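PDB 4YHC: sterol regulatory element-binding protein cleavage-activating protein from Schizosaccharomyces pombe, which escorts the membrane-bound transcription factor precursor Sre1 so that it can be processed when sterol and oxygen levels are low. Local coordinates for residues A[179-184]-A[232-237]. The protein carries 9 engineered substitutions. Sequence-based numbering, arbitrary orientation.
Sequences ISIVSP and MADILF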
loop_
_atom_site.group_PDB
_atom_site.type_symbol
_atom_site.label_atom_id
_atom_site.label_comp_id
_atom_site.label_asym_id
_atom_site.label_seq_id
_atom_site.Cartn_x
_atom_site.Cartn_y
_atom_site.Cartn_z
ATOM N N ILE A 179 10.887 3.896 0.361
ATOM C CA ILE A 179 9.703 4.073 -0.431
ATOM C C ILE A 179 9.982 4.859 -1.691
ATOM O O ILE A 179 10.993 5.627 -1.813
ATOM C CB ILE A 179 8.617 4.838 0.309
ATOM C CG1 ILE A 179 9.130 6.222 0.723
ATOM C CG2 ILE A 179 8.135 3.995 1.470
ATOM C CD1 ILE A 179 8.081 7.132 1.346
ATOM N N SER A 180 9.113 4.641 -2.653
ATOM C CA SER A 180 9.173 5.387 -3.926
ATOM C C SER A 180 8.144 6.489 -3.923
ATOM O O SER A 180 7.041 6.293 -3.451
ATOM C CB SER A 180 8.985 4.424 -5.084
ATOM O OG SER A 180 7.666 4.301 -5.414
ATOM N N ILE A 181 8.497 7.652 -4.441
ATOM C CA ILE A 181 7.547 8.691 -4.717
ATOM C C ILE A 181 7.657 9.153 -6.185
ATOM O O ILE A 181 8.610 9.851 -6.551
ATOM C CB ILE A 181 7.895 9.844 -3.801
ATOM C CG1 ILE A 181 8.022 9.263 -2.359
ATOM C CG2 ILE A 181 6.907 10.975 -3.931
ATOM C CD1 ILE A 181 7.744 10.196 -1.260
ATOM N N VAL A 182 6.684 8.752 -6.982
ATOM C CA VAL A 182 6.577 9.077 -8.417
ATOM C C VAL A 182 5.703 10.295 -8.398
ATOM O O VAL A 182 4.517 10.198 -8.275
ATOM C CB VAL A 182 5.925 7.906 -9.170
ATOM C CG1 VAL A 182 5.727 8.218 -10.673
ATOM C CG2 VAL A 182 6.779 6.695 -9.012
ATOM N N SER A 183 6.295 11.463 -8.392
ATOM C CA SER A 183 5.508 12.650 -8.128
ATOM C C SER A 183 5.286 13.397 -9.454
ATOM O O SER A 183 5.915 13.051 -10.408
ATOM C CB SER A 183 6.235 13.524 -7.123
ATOM O OG SER A 183 6.901 14.625 -7.745
ATOM N N PRO A 184 4.443 14.453 -9.479
ATOM C CA PRO A 184 4.345 15.229 -10.740
ATOM C C PRO A 184 5.622 16.007 -11.101
ATOM O O PRO A 184 5.839 16.346 -12.258
ATOM C CB PRO A 184 3.167 16.154 -10.473
ATOM C CG PRO A 184 2.344 15.450 -9.435
ATOM C CD PRO A 184 3.430 14.911 -8.518
ATOM N N MET A 232 1.318 11.496 -5.454
ATOM C CA MET A 232 0.729 12.540 -6.334
ATOM C C MET A 232 0.676 13.948 -5.705
ATOM O O MET A 232 0.483 14.917 -6.436
ATOM C CB MET A 232 -0.711 12.175 -6.775
ATOM C CG MET A 232 -1.631 11.735 -5.670
ATOM S SD MET A 232 -3.325 11.322 -6.247
ATOM C CE MET A 232 -3.006 10.797 -7.935
ATOM N N ALA A 233 0.772 14.022 -4.364
ATOM C CA ALA A 233 0.780 15.277 -3.619
ATOM C C ALA A 233 2.209 15.749 -3.408
ATOM O O ALA A 233 2.425 16.839 -2.922
ATOM C CB ALA A 233 0.038 15.077 -2.267
ATOM N N ASP A 234 3.191 14.892 -3.709
ATOM C CA ASP A 234 4.621 15.109 -3.453
ATOM C C ASP A 234 4.857 15.365 -1.893
ATOM O O ASP A 234 5.520 16.300 -1.473
ATOM C CB ASP A 234 5.197 16.236 -4.297
ATOM C CG ASP A 234 6.603 15.971 -4.739
ATOM O OD1 ASP A 234 7.214 14.984 -4.293
ATOM O OD2 ASP A 234 7.072 16.707 -5.633
ATOM N N ILE A 235 4.311 14.479 -1.102
ATOM C CA ILE A 235 4.361 14.588 0.332
ATOM C C ILE A 235 4.965 13.326 0.909
ATOM O O ILE A 235 4.619 12.229 0.451
ATOM C CB ILE A 235 2.964 14.710 0.914
ATOM C CG1 ILE A 235 2.476 16.138 0.663
ATOM C CG2 ILE A 235 2.981 14.503 2.428
ATOM C CD1 ILE A 235 1.026 16.285 0.948
ATOM N N LEU A 236 5.819 13.512 1.908
ATOM C CA LEU A 236 6.326 12.446 2.736
ATOM C C LEU A 236 5.929 12.657 4.182
ATOM O O LEU A 236 6.044 13.817 4.704
ATOM C CB LEU A 236 7.842 12.444 2.651
ATOM C CG LEU A 236 8.529 11.327 3.428
ATOM C CD1 LEU A 236 9.653 10.694 2.680
ATOM C CD2 LEU A 236 9.091 11.842 4.750
ATOM N N PHE A 237 5.473 11.575 4.828
ATOM C CA PHE A 237 5.091 11.604 6.250
ATOM C C PHE A 237 6.265 10.919 6.992
ATOM O O PHE A 237 6.682 9.810 6.621
ATOM C CB PHE A 237 3.782 10.879 6.529
ATOM C CG PHE A 237 2.569 11.554 5.984
ATOM C CD1 PHE A 237 2.211 11.410 4.654
ATOM C CD2 PHE A 237 1.766 12.320 6.793
ATOM C CE1 PHE A 237 1.106 12.056 4.156
ATOM C CE2 PHE A 237 0.697 12.947 6.305
ATOM C CZ PHE A 237 0.336 12.794 5.002
#
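Ser-183 and Asp-234 meet at the polar end of a side-chain packing contact between two adjacent blades of the WD40 beta-propeller, a domain that is probably cytoplasmic. Residues 179-184 belong to the first of the four strands of one blade, 175-182, and the turn after it; this blade holds the predicted fourth WD repeat. Residues 232-237 hold the turn before strand 235-239 of the next blade, and the start of that strand. The two strand segments run nearly antiparallel, at 158°, but their axes stay 9.2 Å apart, a separation bridged by side chains and too wide for the strands to pair.

The apolar part is small. Ile-179 CD1 meets Leu-236 CD1 at 4.1 Å, and the two side chains cross obliquely. Ile-181 CD1 lies 4.4 Å from the same Leu-236 CD1. Two Ile-181 methyl groups also lie against polar atoms: CD1 is 4.1 Å from Ile-235 O, and CG2 is 4.0 Å from Asp-234 OD1.

The carboxylate of Asp-234 lies against the Ser-183 side chain. Ser-183 CB is 3.3 Å from Asp-234 OD1. Ser-183 OG is 3.0 Å from Asp-234 OD2, at most a weak hydrogen bond; the same OG accepts from the backbone N-H groups of Thr-185 and Ala-186. The stronger partner of OD2 is Arg-188, in a salt bridge. An alanine in place of Asp-234 would probably leave Arg-188 without this acidic mate and open a gap beside Ser-183. At the exposed end, Pro-184 CG rests 3.6 Å from Met-232 O.

Asp-234 and Ile-235 both face Ile-230 in a G1 beta bulge. Leu-249, just past strand 243-248, packs on Ile-181, Asp-234 and Leu-236. On the other side of strand 175-182, Ser-180 and Val-182 touch strand 121-127 of the preceding blade.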